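Local coordinates for protein aminotransferase (Bacillus subtilis, PDB 6L1N) that transfers amino groups as a probable pyridoxal-phosphate-dependent class I aminotransferase, in the biosynthesis of the dipeptide antibiotic bacilysin, at residues 328-333 against 364-369. Numbering follows the deposited sequence.
With GLY (glycine), chain C.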
loop_
_atom_site.group_PDB
_atom_site.type_symbol
_atom_site.label_atom_id
_atom_site.label_comp_id
_atom_site.label_asym_id
_atom_site.label_seq_id
_atom_site.Cartn_x
_atom_site.Cartn_y
_atom_site.Cartn_z
ATOM N N ALA A 328 -22.042 11.359 20.782
ATOM C CA ALA A 328 -23.313 11.536 21.447
ATOM C C ALA A 328 -23.655 10.313 22.335
ATOM O O ALA A 328 -23.550 9.156 21.914
ATOM C CB ALA A 328 -24.372 11.711 20.399
ATOM N N GLU A 329 -24.072 10.600 23.559
ATOM C CA GLU A 329 -24.551 9.614 24.492
ATOM C C GLU A 329 -25.934 9.156 24.022
ATOM O O GLU A 329 -26.758 9.965 23.617
ATOM C CB GLU A 329 -24.600 10.223 25.916
ATOM C CG GLU A 329 -24.366 9.215 27.017
ATOM C CD GLU A 329 -24.360 9.845 28.410
ATOM O OE1 GLU A 329 -24.113 11.068 28.538
ATOM O OE2 GLU A 329 -24.600 9.107 29.386
ATOM N N ILE A 330 -26.174 7.861 24.028
ATOM C CA ILE A 330 -27.455 7.292 23.535
ATOM C C ILE A 330 -28.576 7.488 24.553
ATOM O O ILE A 330 -28.362 7.219 25.711
ATOM C CB ILE A 330 -27.293 5.784 23.280
ATOM C CG1 ILE A 330 -26.277 5.582 22.159
ATOM C CG2 ILE A 330 -28.589 5.078 22.917
ATOM C CD1 ILE A 330 -25.819 4.152 22.054
ATOM N N PRO A 331 -29.796 7.881 24.107
ATOM C CA PRO A 331 -30.865 8.036 25.116
ATOM C C PRO A 331 -31.235 6.710 25.772
ATOM O O PRO A 331 -31.037 5.613 25.186
ATOM C CB PRO A 331 -32.040 8.664 24.330
ATOM C CG PRO A 331 -31.411 9.215 23.079
ATOM C CD PRO A 331 -30.258 8.302 22.764
ATOM N N ASN A 332 -31.734 6.830 26.995
ATOM C CA ASN A 332 -31.973 5.684 27.878
ATOM C C ASN A 332 -33.108 4.768 27.371
ATOM O O ASN A 332 -33.258 3.637 27.817
ATOM C CB ASN A 332 -32.218 6.161 29.312
ATOM C CG ASN A 332 -30.992 6.838 29.933
ATOM O OD1 ASN A 332 -30.897 8.047 29.956
ATOM N ND2 ASN A 332 -30.071 6.060 30.427
ATOM N N THR A 333 -33.853 5.240 26.374
ATOM C CA THR A 333 -34.933 4.454 25.773
ATOM C C THR A 333 -34.382 3.269 25.003
ATOM O O THR A 333 -35.047 2.264 24.787
ATOM C CB THR A 333 -35.731 5.327 24.774
ATOM O OG1 THR A 333 -35.882 6.659 25.313
ATOM C CG2 THR A 333 -37.094 4.687 24.481
ATOM N N ARG A 364 -22.696 2.840 25.080
ATOM C CA ARG A 364 -23.720 3.840 25.198
ATOM C C ARG A 364 -23.383 5.179 24.489
ATOM O O ARG A 364 -23.939 6.224 24.830
ATOM C CB ARG A 364 -24.126 3.993 26.676
ATOM C CG ARG A 364 -24.766 2.702 27.232
ATOM C CD ARG A 364 -25.925 2.973 28.190
ATOM N NE ARG A 364 -26.990 3.753 27.612
ATOM C CZ ARG A 364 -27.899 3.300 26.751
ATOM N NH1 ARG A 364 -27.927 2.022 26.352
ATOM N NH2 ARG A 364 -28.789 4.134 26.289
ATOM N N HIS A 365 -22.437 5.157 23.535
ATOM C CA HIS A 365 -22.232 6.300 22.640
ATOM C C HIS A 365 -22.407 5.933 21.187
ATOM O O HIS A 365 -22.232 4.778 20.806
ATOM C CB HIS A 365 -20.828 6.937 22.854
ATOM C CG HIS A 365 -20.734 7.791 24.082
ATOM N ND1 HIS A 365 -20.469 7.280 25.328
ATOM C CD2 HIS A 365 -20.878 9.123 24.248
ATOM C CE1 HIS A 365 -20.415 8.267 26.206
ATOM N NE2 HIS A 365 -20.711 9.386 25.577
ATOM N N VAL A 366 -22.686 6.957 20.365
ATOM C CA VAL A 366 -22.555 6.866 18.912
ATOM C C VAL A 366 -21.744 8.042 18.381
ATOM O O VAL A 366 -21.665 9.129 19.004
ATOM C CB VAL A 366 -23.921 6.780 18.171
ATOM C CG1 VAL A 366 -24.702 5.564 18.606
ATOM C CG2 VAL A 366 -24.725 8.074 18.341
ATOM N N ARG A 367 -21.074 7.785 17.256
ATOM C CA ARG A 367 -20.310 8.779 16.527
ATOM C C ARG A 367 -21.145 9.153 15.291
ATOM O O ARG A 367 -21.609 8.287 14.561
ATOM C CB ARG A 367 -18.918 8.245 16.130
ATOM C CG ARG A 367 -17.949 9.309 15.632
ATOM C CD ARG A 367 -16.763 8.708 14.883
ATOM N NE ARG A 367 -17.129 8.181 13.583
ATOM C CZ ARG A 367 -16.272 7.665 12.695
ATOM N NH1 ARG A 367 -14.992 7.595 12.968
ATOM N NH2 ARG A 367 -16.718 7.229 11.540
ATOM N N ILE A 368 -21.374 10.447 15.125
ATOM C CA ILE A 368 -22.090 10.999 13.995
ATOM C C ILE A 368 -21.141 11.948 13.258
ATOM O O ILE A 368 -20.657 12.906 13.807
ATOM C CB ILE A 368 -23.359 11.767 14.460
ATOM C CG1 ILE A 368 -24.172 10.880 15.437
ATOM C CG2 ILE A 368 -24.233 12.113 13.286
ATOM C CD1 ILE A 368 -25.259 11.619 16.193
ATOM N N SER A 369 -20.919 11.676 11.989
ATOM C CA SER A 369 -20.022 12.460 11.135
ATOM C C SER A 369 -20.763 13.546 10.362
ATOM O O SER A 369 -21.768 13.272 9.739
ATOM C CB SER A 369 -19.423 11.526 10.103
ATOM O OG SER A 369 -18.869 10.388 10.747
HETATM N N GLY C . -12.271 8.332 9.208
HETATM C CA GLY C . -11.981 7.269 10.190
HETATM C C GLY C . -13.293 6.652 10.548
HETATM O O GLY C . -13.392 5.900 11.495
HETATM O OXT GLY C . -14.271 6.905 9.844
#
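Ala328 and Val366 form a hydrogen-bonded antiparallel pair: Ala328 N reaches Val366 O at 2.9 Å and Val366 N returns to Ala328 O at 2.8 Å, both N-H...O angles near 165°. The pairing runs past the strand end through Ile330 N, 2.9 Å from Arg364 O, although there the donor stands above the carbonyl plane.

The tight part lies on the buried face. Ile330 turns CG1 anti to its carbonyl carbon (chi1 -64°), which lays that branch against Val366 CG1 at 3.9 Å and brings CD1 to 3.6 Å from Arg364 C, while Ala328 CB rests more lightly on Val366 CG2 and Ile368 CD1. The other face is looser and more open to solvent: Glu329, itself solvent-exposed, sends an extended chain obliquely past His365, its CG over the ring face in a CH-pi contact. At the outer end Arg364, bent at chi2 and chi3, crosses Ile330 at about a right angle. Its NH2 makes a long, bent bond to Ile330 O (3.2 Å, 140° at the hydrogen), approaching from above the carbonyl plane, whereas NH1 is held by the carbonyls of Phe334 and Glu335.

Along the same strand Arg367 points away from 328-333, and its NH1 and NH2 bind the bound glycine at 2.8 Å (GLY O) and 3.0 Å (GLY OXT), a bidentate grip like that of class I aminotransferases on the substrate carboxylate, consistent with glycine occupying the substrate site. Strand 325-329 is an edge of the small mixed sheet within this chain, strand 350-354 flanks 365-369 across from it, and Phe340 of helix 337-347 packs on both Ile330 and Val366.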